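Local atomic coordinates of penicillin-binding protein 2B (Streptococcus pneumoniae, PDB entry 2WAD), a protein that binds penicillin and, as a peptidoglycan transpeptidase of the elongasome, probably forms the peptide cross-links between adjacent glycan strands of the cell wall. Residues T609-G614 / A638-P643; V591-S596 / A603-A608; I413-S418 / Q458-N463; N405-D410 / P433-E438; K53-S58 / G278-K283. One frame throughout, in Å; residues are numbered along the deposited sequence.

Contact 1: residues T609-G614 / A638-P643; sequences TVSISG and APTENP. Unlike the reference sequence in segment 609-614: Thr609 (reference Leu). Unlike the reference sequence in segment 638-643: Thr640 (reference Ser), Glu641 (reference Asp).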
# COMPACT_ATOMS: atom_id res chain seq x y z
N THR A 609 -3.60 25.06 -19.13
CA THR A 609 -2.40 25.28 -19.95
C THR A 609 -2.19 24.22 -21.03
O THR A 609 -1.35 24.38 -21.91
CB THR A 609 -1.11 25.46 -19.09
OG1 THR A 609 -0.78 24.23 -18.42
CG2 THR A 609 -1.29 26.53 -18.05
N VAL A 610 -2.94 23.12 -20.93
CA VAL A 610 -3.07 22.13 -22.01
C VAL A 610 -4.55 21.80 -22.13
O VAL A 610 -5.32 22.05 -21.20
CB VAL A 610 -2.34 20.78 -21.70
CG1 VAL A 610 -0.83 20.92 -21.88
CG2 VAL A 610 -2.71 20.26 -20.31
N SER A 611 -4.94 21.24 -23.27
CA SER A 611 -6.30 20.79 -23.50
C SER A 611 -6.65 19.62 -22.57
O SER A 611 -5.97 18.60 -22.57
CB SER A 611 -6.45 20.36 -24.96
OG SER A 611 -7.75 19.82 -25.18
N ILE A 612 -7.72 19.79 -21.80
CA ILE A 612 -8.17 18.86 -20.78
C ILE A 612 -9.53 18.28 -21.18
O ILE A 612 -10.43 19.02 -21.60
CB ILE A 612 -8.30 19.59 -19.42
CG1 ILE A 612 -6.93 20.08 -18.96
CG2 ILE A 612 -8.90 18.64 -18.38
CD1 ILE A 612 -6.90 20.74 -17.64
N SER A 613 -9.65 16.96 -21.05
CA SER A 613 -10.92 16.25 -21.21
C SER A 613 -11.29 15.61 -19.87
O SER A 613 -10.41 15.24 -19.08
CB SER A 613 -10.78 15.17 -22.28
OG SER A 613 -10.40 15.73 -23.53
N GLY A 614 -12.57 15.51 -19.55
CA GLY A 614 -12.91 14.97 -18.24
C GLY A 614 -14.39 14.75 -18.05
O GLY A 614 -15.17 14.79 -19.01
N ALA A 638 -5.13 14.59 -19.94
CA ALA A 638 -4.51 15.65 -20.73
C ALA A 638 -3.08 15.26 -21.11
O ALA A 638 -2.43 14.50 -20.40
CB ALA A 638 -4.49 16.99 -19.95
N PRO A 639 -2.58 15.81 -22.21
CA PRO A 639 -3.41 16.61 -23.10
C PRO A 639 -4.39 15.77 -23.90
O PRO A 639 -4.16 14.58 -24.15
CB PRO A 639 -2.41 17.31 -24.02
CG PRO A 639 -1.05 16.84 -23.65
CD PRO A 639 -1.13 16.06 -22.37
N THR A 640 -5.53 16.35 -24.26
CA THR A 640 -6.54 15.59 -24.97
C THR A 640 -5.92 14.69 -26.04
O THR A 640 -6.22 13.51 -26.12
CB THR A 640 -7.58 16.53 -25.58
OG1 THR A 640 -8.27 17.21 -24.52
CG2 THR A 640 -8.59 15.78 -26.45
N GLU A 641 -5.03 15.24 -26.87
CA GLU A 641 -4.67 14.52 -28.09
C GLU A 641 -3.61 13.45 -27.83
O GLU A 641 -3.41 12.56 -28.65
CB GLU A 641 -4.19 15.50 -29.17
CG GLU A 641 -5.18 16.63 -29.51
CD GLU A 641 -6.13 16.28 -30.64
OE1 GLU A 641 -5.66 15.74 -31.67
OE2 GLU A 641 -7.34 16.56 -30.53
N ASN A 642 -2.92 13.54 -26.70
CA ASN A 642 -1.85 12.59 -26.43
C ASN A 642 -1.62 12.46 -24.93
O ASN A 642 -0.66 13.01 -24.39
CB ASN A 642 -0.56 13.06 -27.13
CG ASN A 642 0.62 12.15 -26.84
OD1 ASN A 642 0.46 10.94 -26.72
ND2 ASN A 642 1.80 12.74 -26.72
N PRO A 643 -2.49 11.70 -24.24
CA PRO A 643 -2.59 11.85 -22.81
C PRO A 643 -1.34 11.44 -22.03
O PRO A 643 -0.78 10.35 -22.22
CB PRO A 643 -3.80 11.00 -22.45
CG PRO A 643 -4.64 10.98 -23.71
CD PRO A 643 -3.60 10.89 -24.79

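Contact 2: residues V591-S596 / A603-A608; sequences VSHGTS and AFSDGA. Unlike the reference sequence in segment 591-596: Ser592 (reference Ala). Unlike the reference sequence in segment 603-608: Asp606 (reference Asn).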
# COMPACT_ATOMS: atom_id res chain seq x y z
N VAL A 591 -17.52 17.94 -22.41
CA VAL A 591 -17.78 18.26 -21.01
C VAL A 591 -16.98 19.52 -20.66
O VAL A 591 -17.43 20.34 -19.86
CB VAL A 591 -17.29 17.11 -20.08
CG1 VAL A 591 -17.11 17.60 -18.64
CG2 VAL A 591 -18.24 15.92 -20.13
N SER A 592 -15.79 19.65 -21.25
CA SER A 592 -14.90 20.74 -20.89
C SER A 592 -14.80 21.85 -21.95
O SER A 592 -14.21 22.88 -21.67
CB SER A 592 -13.49 20.25 -20.58
OG SER A 592 -12.96 19.53 -21.68
N HIS A 593 -15.37 21.64 -23.14
CA HIS A 593 -15.24 22.58 -24.25
C HIS A 593 -16.59 23.02 -24.81
O HIS A 593 -16.64 23.86 -25.70
CB HIS A 593 -14.35 22.04 -25.38
CG HIS A 593 -12.91 21.86 -24.99
ND1 HIS A 593 -12.46 20.79 -24.24
CD2 HIS A 593 -11.82 22.61 -25.26
CE1 HIS A 593 -11.16 20.90 -24.05
NE2 HIS A 593 -10.75 22.00 -24.65
N GLY A 594 -17.67 22.44 -24.29
CA GLY A 594 -19.01 22.69 -24.84
C GLY A 594 -19.56 24.10 -24.62
O GLY A 594 -19.08 24.85 -23.78
N THR A 595 -20.61 24.45 -25.36
CA THR A 595 -21.17 25.79 -25.25
C THR A 595 -22.67 25.79 -25.00
O THR A 595 -23.36 26.77 -25.30
CB THR A 595 -20.91 26.60 -26.53
OG1 THR A 595 -21.49 25.90 -27.64
CG2 THR A 595 -19.39 26.78 -26.76
N SER A 596 -23.18 24.70 -24.43
CA SER A 596 -24.59 24.59 -24.09
C SER A 596 -24.83 25.12 -22.67
O SER A 596 -23.95 25.08 -21.81
CB SER A 596 -25.04 23.13 -24.24
OG SER A 596 -26.27 22.84 -23.60
N ALA A 603 -15.33 24.55 -16.22
CA ALA A 603 -14.30 24.86 -15.22
C ALA A 603 -12.96 24.16 -15.44
O ALA A 603 -11.91 24.70 -15.03
CB ALA A 603 -14.81 24.67 -13.78
N PHE A 604 -12.99 22.98 -16.07
CA PHE A 604 -11.78 22.23 -16.46
C PHE A 604 -10.84 23.06 -17.36
O PHE A 604 -9.63 22.94 -17.25
CB PHE A 604 -12.09 20.95 -17.26
CG PHE A 604 -12.53 19.77 -16.43
CD1 PHE A 604 -11.73 19.29 -15.41
CD2 PHE A 604 -13.73 19.12 -16.71
CE1 PHE A 604 -12.11 18.19 -14.64
CE2 PHE A 604 -14.13 18.00 -15.96
CZ PHE A 604 -13.31 17.53 -14.92
N SER A 605 -11.40 23.83 -18.29
CA SER A 605 -10.60 24.55 -19.30
C SER A 605 -10.21 25.95 -18.86
O SER A 605 -9.35 26.56 -19.48
CB SER A 605 -11.38 24.69 -20.61
OG SER A 605 -11.97 23.47 -21.00
N ASP A 606 -10.84 26.45 -17.80
CA ASP A 606 -10.66 27.84 -17.35
C ASP A 606 -9.28 28.07 -16.72
O ASP A 606 -9.08 27.81 -15.53
CB ASP A 606 -11.78 28.23 -16.38
CG ASP A 606 -11.70 29.69 -15.93
OD1 ASP A 606 -10.80 30.44 -16.38
OD2 ASP A 606 -12.57 30.09 -15.12
N GLY A 607 -8.34 28.57 -17.52
CA GLY A 607 -6.96 28.69 -17.08
C GLY A 607 -6.14 27.42 -17.31
O GLY A 607 -5.03 27.29 -16.79
N ALA A 608 -6.67 26.50 -18.10
CA ALA A 608 -5.96 25.29 -18.53
C ALA A 608 -4.79 25.57 -19.47
O ALA A 608 -4.98 26.21 -20.51
CB ALA A 608 -6.93 24.32 -19.19

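Contact 3: residues I413-S418 / Q458-N463; sequences IVFQGS and QTYQPN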
# COMPACT_ATOMS: atom_id res chain seq x y z
N ILE A 413 -37.66 9.48 -15.58
CA ILE A 413 -37.83 8.06 -15.74
C ILE A 413 -38.76 7.64 -14.63
O ILE A 413 -38.46 7.87 -13.47
CB ILE A 413 -36.51 7.28 -15.57
CG1 ILE A 413 -35.45 7.73 -16.58
CG2 ILE A 413 -36.77 5.78 -15.50
CD1 ILE A 413 -35.90 7.84 -18.01
N VAL A 414 -39.90 7.06 -14.99
CA VAL A 414 -40.94 6.75 -14.01
C VAL A 414 -41.29 5.27 -14.04
O VAL A 414 -41.91 4.80 -15.00
CB VAL A 414 -42.22 7.60 -14.25
CG1 VAL A 414 -43.21 7.35 -13.11
CG2 VAL A 414 -41.87 9.09 -14.29
N PHE A 415 -40.88 4.54 -13.01
CA PHE A 415 -41.17 3.12 -12.89
C PHE A 415 -42.17 2.99 -11.74
O PHE A 415 -42.04 3.73 -10.76
CB PHE A 415 -39.92 2.34 -12.44
CG PHE A 415 -38.73 2.43 -13.37
CD1 PHE A 415 -38.79 1.96 -14.67
CD2 PHE A 415 -37.52 2.94 -12.90
CE1 PHE A 415 -37.68 2.03 -15.53
CE2 PHE A 415 -36.41 3.01 -13.72
CZ PHE A 415 -36.47 2.54 -15.04
N GLN A 416 -43.10 2.04 -11.83
CA GLN A 416 -43.94 1.65 -10.69
C GLN A 416 -43.08 1.32 -9.48
O GLN A 416 -42.11 0.56 -9.60
CB GLN A 416 -44.80 0.41 -11.00
CG GLN A 416 -45.76 0.61 -12.16
CD GLN A 416 -46.79 1.69 -11.88
OE1 GLN A 416 -47.18 1.88 -10.73
NE2 GLN A 416 -47.23 2.41 -12.92
N GLY A 417 -43.42 1.86 -8.33
CA GLY A 417 -42.71 1.49 -7.11
C GLY A 417 -41.52 2.36 -6.74
O GLY A 417 -40.90 2.10 -5.71
N SER A 418 -41.18 3.38 -7.54
CA SER A 418 -40.13 4.32 -7.13
C SER A 418 -40.35 5.76 -7.58
O SER A 418 -41.09 6.01 -8.54
CB SER A 418 -38.73 3.81 -7.50
OG SER A 418 -38.66 3.32 -8.82
N GLN A 458 -35.21 -4.86 -21.27
CA GLN A 458 -36.47 -4.13 -21.38
C GLN A 458 -36.35 -2.76 -22.04
O GLN A 458 -35.27 -2.17 -22.09
CB GLN A 458 -37.16 -4.06 -20.02
CG GLN A 458 -37.62 -5.44 -19.51
CD GLN A 458 -38.23 -5.42 -18.13
OE1 GLN A 458 -38.08 -4.47 -17.37
NE2 GLN A 458 -38.95 -6.49 -17.78
N THR A 459 -37.46 -2.24 -22.54
CA THR A 459 -37.49 -0.94 -23.21
C THR A 459 -38.34 0.01 -22.39
O THR A 459 -39.43 -0.38 -21.96
CB THR A 459 -38.06 -1.10 -24.63
OG1 THR A 459 -37.19 -1.96 -25.37
CG2 THR A 459 -38.16 0.22 -25.36
N TYR A 460 -37.88 1.24 -22.17
CA TYR A 460 -38.58 2.15 -21.25
C TYR A 460 -39.90 2.63 -21.82
O TYR A 460 -39.96 3.05 -22.98
CB TYR A 460 -37.73 3.37 -20.82
CG TYR A 460 -38.52 4.38 -19.99
CD1 TYR A 460 -38.94 4.08 -18.69
CD2 TYR A 460 -38.89 5.61 -20.52
CE1 TYR A 460 -39.67 4.98 -17.94
CE2 TYR A 460 -39.62 6.52 -19.78
CZ TYR A 460 -40.01 6.19 -18.51
OH TYR A 460 -40.70 7.10 -17.75
N GLN A 461 -40.95 2.54 -21.01
CA GLN A 461 -42.21 3.24 -21.23
C GLN A 461 -42.64 3.78 -19.87
O GLN A 461 -42.55 3.07 -18.87
CB GLN A 461 -43.32 2.32 -21.76
CG GLN A 461 -42.98 1.46 -22.97
CD GLN A 461 -42.78 2.28 -24.23
OE1 GLN A 461 -43.32 3.38 -24.36
NE2 GLN A 461 -41.99 1.76 -25.17
N PRO A 462 -43.12 5.03 -19.83
CA PRO A 462 -43.53 5.64 -18.57
C PRO A 462 -44.50 4.73 -17.80
O PRO A 462 -45.35 4.09 -18.42
CB PRO A 462 -44.23 6.93 -19.01
CG PRO A 462 -43.67 7.27 -20.35
CD PRO A 462 -43.37 5.91 -21.00
N ASN A 463 -44.34 4.67 -16.48
CA ASN A 463 -45.29 4.02 -15.59
C ASN A 463 -45.29 2.50 -15.76
O ASN A 463 -46.20 1.81 -15.30
CB ASN A 463 -46.72 4.57 -15.79
CG ASN A 463 -46.77 6.09 -15.90
OD1 ASN A 463 -45.99 6.82 -15.28
ND2 ASN A 463 -47.68 6.58 -16.72

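Contact 4: residues N405-D410 / P433-E438; sequences NQTLTD and PITAVE. Unlike the reference sequence in segment 433-438: Glu438 (reference Gln).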
# COMPACT_ATOMS: atom_id res chain seq x y z
N ASN A 405 -23.35 6.17 -31.49
CA ASN A 405 -23.67 7.39 -30.78
C ASN A 405 -25.17 7.61 -30.83
O ASN A 405 -25.64 8.65 -31.32
CB ASN A 405 -22.92 8.58 -31.40
CG ASN A 405 -23.09 9.87 -30.59
OD1 ASN A 405 -23.40 9.85 -29.39
ND2 ASN A 405 -22.88 11.01 -31.25
N GLN A 406 -25.89 6.64 -30.27
CA GLN A 406 -27.35 6.54 -30.35
C GLN A 406 -28.14 7.61 -29.59
O GLN A 406 -27.76 7.99 -28.48
CB GLN A 406 -27.81 5.13 -29.92
CG GLN A 406 -29.30 4.86 -30.04
CD GLN A 406 -29.66 3.41 -29.75
OE1 GLN A 406 -28.84 2.51 -29.95
NE2 GLN A 406 -30.88 3.16 -29.28
N THR A 407 -29.23 8.07 -30.21
CA THR A 407 -30.11 9.07 -29.62
C THR A 407 -31.20 8.45 -28.78
O THR A 407 -31.84 7.49 -29.18
CB THR A 407 -30.78 9.98 -30.68
OG1 THR A 407 -29.78 10.79 -31.32
CG2 THR A 407 -31.84 10.89 -30.03
N LEU A 408 -31.41 8.99 -27.58
CA LEU A 408 -32.49 8.56 -26.73
C LEU A 408 -33.21 9.84 -26.32
O LEU A 408 -32.72 10.94 -26.57
CB LEU A 408 -31.97 7.81 -25.49
CG LEU A 408 -31.24 6.46 -25.61
CD1 LEU A 408 -30.83 5.90 -24.23
CD2 LEU A 408 -32.07 5.43 -26.31
N THR A 409 -34.38 9.70 -25.70
CA THR A 409 -35.08 10.86 -25.18
C THR A 409 -34.66 11.04 -23.72
O THR A 409 -34.81 10.15 -22.88
CB THR A 409 -36.61 10.66 -25.26
OG1 THR A 409 -36.97 10.39 -26.62
CG2 THR A 409 -37.37 11.90 -24.76
N ASP A 410 -34.14 12.23 -23.43
CA ASP A 410 -33.98 12.66 -22.06
C ASP A 410 -35.36 13.07 -21.55
O ASP A 410 -35.97 14.00 -22.08
CB ASP A 410 -33.00 13.83 -21.99
CG ASP A 410 -32.53 14.11 -20.58
OD1 ASP A 410 -33.36 14.38 -19.69
OD2 ASP A 410 -31.30 14.03 -20.37
N PRO A 433 -34.27 15.13 -27.34
CA PRO A 433 -33.35 14.12 -27.84
C PRO A 433 -31.92 14.41 -27.38
O PRO A 433 -31.55 15.58 -27.21
CB PRO A 433 -33.48 14.24 -29.36
CG PRO A 433 -33.95 15.64 -29.60
CD PRO A 433 -34.71 16.09 -28.37
N ILE A 434 -31.16 13.34 -27.15
CA ILE A 434 -29.80 13.40 -26.62
C ILE A 434 -28.98 12.20 -27.14
O ILE A 434 -29.42 11.05 -27.05
CB ILE A 434 -29.84 13.50 -25.06
CG1 ILE A 434 -28.50 13.97 -24.52
CG2 ILE A 434 -30.23 12.18 -24.38
CD1 ILE A 434 -28.53 14.28 -23.02
N THR A 435 -27.82 12.48 -27.72
CA THR A 435 -26.86 11.46 -28.14
C THR A 435 -25.97 10.99 -26.98
O THR A 435 -26.07 11.48 -25.85
CB THR A 435 -25.92 11.98 -29.24
OG1 THR A 435 -25.09 13.04 -28.71
CG2 THR A 435 -26.69 12.45 -30.49
N ALA A 436 -25.10 10.03 -27.26
CA ALA A 436 -24.27 9.47 -26.19
C ALA A 436 -23.24 10.52 -25.75
O ALA A 436 -22.98 10.69 -24.55
CB ALA A 436 -23.62 8.17 -26.65
N VAL A 437 -22.71 11.24 -26.72
CA VAL A 437 -21.75 12.33 -26.49
C VAL A 437 -22.37 13.39 -25.58
O VAL A 437 -21.73 13.84 -24.63
CB VAL A 437 -21.33 12.97 -27.82
CG1 VAL A 437 -20.43 14.20 -27.59
CG2 VAL A 437 -20.65 11.95 -28.76
N GLU A 438 -23.64 13.75 -25.85
CA GLU A 438 -24.35 14.81 -25.15
C GLU A 438 -24.80 14.35 -23.78
O GLU A 438 -24.81 15.14 -22.83
CB GLU A 438 -25.59 15.27 -25.96
CG GLU A 438 -25.30 16.18 -27.18
CD GLU A 438 -26.46 16.19 -28.20
OE1 GLU A 438 -27.49 15.54 -27.95
OE2 GLU A 438 -26.35 16.84 -29.26
O HOH W 1 -23.37 14.25 -30.62

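Contact 5: residues K53-S58 / G278-K283; sequences KVTTSS and GKRPVK. Unlike the reference sequence in segment 53-58: Val54 (reference Ile), Thr56 (reference Ser). Unlike the reference sequence in segment 278-283: Pro281 (reference Ser).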
# COMPACT_ATOMS: atom_id res chain seq x y z
N LYS A 53 27.60 -25.10 8.02
CA LYS A 53 27.50 -23.86 7.27
C LYS A 53 26.66 -22.82 8.00
O LYS A 53 25.63 -23.14 8.59
CB LYS A 53 27.01 -24.09 5.84
CG LYS A 53 25.49 -24.17 5.69
CD LYS A 53 25.12 -24.36 4.22
CE LYS A 53 23.64 -24.10 3.99
NZ LYS A 53 23.39 -23.62 2.60
N VAL A 54 27.12 -21.57 7.98
CA VAL A 54 26.39 -20.50 8.64
C VAL A 54 26.13 -19.28 7.77
O VAL A 54 26.98 -18.88 6.96
CB VAL A 54 27.01 -20.11 9.98
CG1 VAL A 54 26.44 -20.97 11.09
CG2 VAL A 54 28.52 -20.23 9.90
N THR A 55 24.96 -18.69 7.97
CA THR A 55 24.46 -17.57 7.18
C THR A 55 24.31 -16.32 8.06
O THR A 55 23.62 -16.34 9.08
CB THR A 55 23.10 -17.94 6.54
OG1 THR A 55 23.29 -19.06 5.66
CG2 THR A 55 22.55 -16.80 5.72
N THR A 56 24.99 -15.25 7.68
CA THR A 56 24.74 -13.96 8.32
C THR A 56 24.05 -12.94 7.41
O THR A 56 24.16 -13.03 6.18
CB THR A 56 25.98 -13.40 9.08
OG1 THR A 56 25.78 -12.01 9.37
CG2 THR A 56 27.28 -13.59 8.29
N SER A 57 23.32 -12.01 8.01
CA SER A 57 22.55 -10.99 7.31
C SER A 57 23.41 -9.86 6.75
O SER A 57 24.50 -9.58 7.25
CB SER A 57 21.53 -10.38 8.28
OG SER A 57 20.53 -11.32 8.61
N SER A 58 22.92 -9.17 5.73
CA SER A 58 23.56 -7.95 5.26
C SER A 58 22.67 -6.72 5.44
O SER A 58 21.65 -6.78 6.13
CB SER A 58 23.99 -8.09 3.80
OG SER A 58 25.01 -9.06 3.66
N GLY A 278 19.19 -7.75 2.02
CA GLY A 278 20.60 -7.91 1.70
C GLY A 278 20.91 -9.34 1.30
O GLY A 278 20.31 -10.29 1.81
N LYS A 279 21.84 -9.51 0.36
CA LYS A 279 22.35 -10.83 0.03
C LYS A 279 23.32 -11.26 1.13
O LYS A 279 24.24 -10.52 1.48
CB LYS A 279 23.04 -10.82 -1.33
CG LYS A 279 23.57 -12.17 -1.78
CD LYS A 279 24.69 -12.02 -2.81
CE LYS A 279 25.46 -13.32 -3.02
NZ LYS A 279 26.39 -13.63 -1.89
N ARG A 280 23.12 -12.45 1.68
CA ARG A 280 23.84 -12.85 2.88
C ARG A 280 25.25 -13.40 2.66
O ARG A 280 25.47 -14.12 1.69
CB ARG A 280 23.02 -13.90 3.61
CG ARG A 280 21.55 -13.56 3.71
CD ARG A 280 20.89 -14.49 4.69
NE ARG A 280 19.47 -14.19 4.85
CZ ARG A 280 18.72 -14.64 5.85
NH1 ARG A 280 19.26 -15.42 6.79
NH2 ARG A 280 17.44 -14.31 5.90
N PRO A 281 26.20 -13.07 3.55
CA PRO A 281 27.42 -13.88 3.52
C PRO A 281 27.15 -15.30 4.03
O PRO A 281 26.37 -15.50 4.97
CB PRO A 281 28.39 -13.14 4.45
CG PRO A 281 27.89 -11.75 4.53
CD PRO A 281 26.38 -11.84 4.35
N VAL A 282 27.79 -16.29 3.40
CA VAL A 282 27.67 -17.69 3.77
C VAL A 282 29.07 -18.29 3.92
O VAL A 282 29.95 -18.06 3.10
CB VAL A 282 26.89 -18.52 2.72
CG1 VAL A 282 27.12 -20.01 2.91
CG2 VAL A 282 25.39 -18.20 2.74
N LYS A 283 29.26 -19.07 4.98
CA LYS A 283 30.56 -19.66 5.27
C LYS A 283 30.38 -21.13 5.60
O LYS A 283 29.28 -21.56 5.97
CB LYS A 283 31.21 -18.96 6.47
CG LYS A 283 31.57 -17.51 6.21
CD LYS A 283 32.51 -16.93 7.27
CE LYS A 283 33.35 -15.81 6.68
NZ LYS A 283 32.59 -14.99 5.69
O HOH W 2 18.90 -6.87 4.48

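Contact 1: residues T609-G614 / A638-P643
Ser611 and Ile612 run beside Ala638 and Pro639, where segment 609-614 enters a strand and segment 638-643 leaves one: Ser611 CA lies 5.1 Å from Pro639 CA, and Ile612 CA 4.9 Å from Ala638 CA. Across this gap Thr640 N donates to Ser611 O at 2.8 Å, standing above the carbonyl plane, 40° out of it. The same oxygen also lies 3.3 Å from Pro639 CA in a CA-H...O contact. A cis peptide bond before Pro639 redirects the chain, which then folds into a type I turn closed by Asn642 N to Pro639 O; proline suits the cis bond and opens the turn, with Thr640 and Glu641 at its corners.

The polar side chains meet at one atom. Thr640 OG1 is hydrogen-bonded to Ser611 OG at 2.7 Å and to Ser613 OG at 2.8 Å, so its hydroxyl sits between two serines that alternate along the opposing chain. Ser611 reaches it with OG anti to its backbone N (chi1 176°). Small hydroxyl residues fit here because all three can donate as well as accept. On the inner side the contact is apolar: Val610 CG2 rests on Ala638 CB at 3.7 Å, and Ile612 CG1 approaches the same methyl at 4.1 Å. Ile670 of helix 661-676 packs on Val610, Ile612 and Ala638, while Tyr589 of helix 578-593 lies against Ser611 and Thr640.

The arrangement belongs to the margin of the antiparallel sheet of the penicillin-binding transpeptidase fold, where edge strand 613-616, probably the bearer of the K(T/S)G-type motif, meets the end of its neighbour 634-638.

Contact 2: residues V591-S596 / A603-A608
Phe604 overlaps Ser592 and Val591 with one flank of its side chain. Its CB lies 3.7 Å from Ser592 CB, and CD2 is turned to the same carbon, which approaches the ring obliquely. Further out, Val591 CG1 meets the ring at its edge, 4.0 Å from Phe604 CE2, near the ring plane. Phe604 CG stands anti to the carbonyl carbon (chi1 -79°), and beyond it the ring extends among Ala634 and Ala636 of the sheet and Pro663 and Ala666 of helix 661-676. A large flat apolar residue thus suits a place where a helix, a strand and a loop converge. The Val591 side chain is about 9 Å from that of Ser386, the probable acylated serine.

Next to Phe604, Ser605 takes the polar role. Its OG donates a hydrogen bond to Ser592 O, though the modelled separation is improbably short. Ser605 OG also sits 4.0 Å above the plane of the His593 imidazole, over its centre. His593 is stacked with Tyr589, and its ND1 donates to Tyr589 O and weakly to Ser592 OG, 2.9 Å away. The single proton of Ser592 OG has two carbonyl acceptors within reach, Ile612 O, the stronger partner, and Tyr589 O. After Ser605 the chain makes a type II turn, closed by Ala608 N to Ser605 O at 3.0 Å; Gly607 takes its positive phi (86°), for which a residue without a side chain is well suited.

If the Ser605 hydroxyl donates to Ser592 O as modelled, it would present its oxygen rather than its proton to the imidazole; the very short separation leaves this doubtful.

Contact 3: residues I413-S418 / Q458-N463
Two surface loops of the transpeptidase domain meet here, and Val414 joins them by bonding to both Tyr460 and Asn463. One loop connects strands 408-410 and 432-434; the other follows helix 445-455. Val414 N donates to Tyr460 OH at 2.9 Å, and Val414 O accepts from Asn463 N at 2.8 Å, so both backbone polar atoms of one residue are used across the contact.

Tyr460 suits its place because it combines a long ring with a polar tip. Its CG is anti to the backbone N (chi1 174°), directed to segment 413-418. Pro462 N lies over one face of the ring and Ile413 CD1 over the opposite face. Ile413 CG2 reaches Tyr460 CE1 at 3.9 Å. Phe415 CE1 meets the ring edge at Tyr460 CD1, and beyond it the Phe415 ring makes an edge-to-face contact with Phe509. Asn463 has a positive phi (70°), which asparagine tolerates comparatively well; its OD1 lies 3.6 Å from Val414 CG1, the two side chains pointing the same way. Gln416, bent at its second torsion, sends NE2 to Asn463 O at 2.7 Å in a nearly straight bond (174°), the oxygen lying exactly in the plane of the glutamine amide.

Contact 4: residues N405-D410 / P433-E438
Asn405 sends its amide over the start of helix 436-442, next to Thr435, Ala436 and Val437. From CB the chain leaves with CG anti to the backbone N (chi1 -173°), and CG comes to lie 3.7 Å from Val437 CG2. At the tip, OD1 accepts from Val437 N at 3.1 Å in a fairly straight bond (158°). The same oxygen takes a second, weak bond from Ala436 N, short at 2.7 Å but bent to 127°. ND2 rests 3.5 Å from Val437 CG2, the two side chains crossing at about a right angle, and donates weakly to a water that is also bonded to Thr435 OG1. Asparagine serves well here, offering an acceptor to the first amides of the helix and a donor to solvent.

Thr435 is the N-cap of this helix and forms a capping box with Glu438: Glu438 N donates to Thr435 OG1, and Thr435 N to Glu438 OE1 at 3.1 Å. Just before the cap, strand 432-434 pairs with strand 408-410 in a small antiparallel sheet. Leu408 and Ile434 form one hydrogen-bonded pair, Leu408 N to Ile434 O and Ile434 N to Leu408 O both measuring 2.9 Å. Pro433, lacking an N-H, falls in the non-hydrogen-bonded pair with Thr409, where none is needed. Its CB lies beside Thr407 CG2 at 3.8 Å. On the Ile434 side, the CD1 methyl touches Asp410 OD2 at 3.8 Å, and that carboxylate oxygen is bonded to Tyr425 OH and Ser444 OG. Tyr447 of helix 445-455 packs against Leu408, Ile434 and Ala436.

Contact 5: residues K53-S58 / G278-K283
Backbone hydrogen bonds join Val54 to Lys283 and Thr56 to Pro281, along two antiparallel segments whose strand pairing gives way to loop after Thr55. Strand 51-55 is an outer strand of the three-stranded antiparallel sheet 51-55, 282-287, 293-298, in the region of the dimerisation domain. Val54 N donates to Lys283 O, and Lys283 N returns a bond to Val54 O, each at 3.0 Å. Thr55 and Val282 form the non-hydrogen-bonded pair between. Thr56 N then donates to Pro281 O at 3.1 Å, but Pro281 has no hydrogen to give back, although its N lies only 3.3 Å from Thr56 O.

Other polar contacts continue beyond the strand. Ser58 OG, anti to its carbonyl carbon (chi1 -67°), donates to Lys279 O at 2.7 Å from above the carbonyl plane. A water bridges the backbone atoms Ser58 O and Gly278 N. Ser58 CB is 4.0 Å from Gly278 CA, on the side where a side chain on Gly278 would collide with it, so glycine suits this position. Outside the pair, Arg280 makes a salt bridge with Asp261, and Lys279 NZ reaches Glu301 O.

Van der Waals contacts are modest: Thr56 CG2 meets Pro281 CB at 4.0 Å, and the Thr55 OG1 hydroxyl rests 3.7 Å from the methyl Val282 CG2.

Lacking an amide hydrogen, Pro281 breaks the reciprocal bonding of the strands, and the chains stay together past it through a serine hydroxyl and a water.

Overall arrangement
Contact 5 opens first, at residues 53-58, and closes at 278-283 around more than 200 residues, joining the first modelled strand to strand 282-287 in the region of the dimerisation domain. The other four lie in the transpeptidase domain, their centres 52 to 71 Å away. Contacts 4 and 3 cross: 405-410 and 413-418 both leave before 433-438 closes contact 4 and 458-463 closes contact 3, so helices 436-442 and 445-455 are held beside one two-stranded sheet and its loop. Contact 2 shuts a short loop after helix 578-593, and contact 1 follows in series. These two touch, tying that helix to the edge of the main sheet.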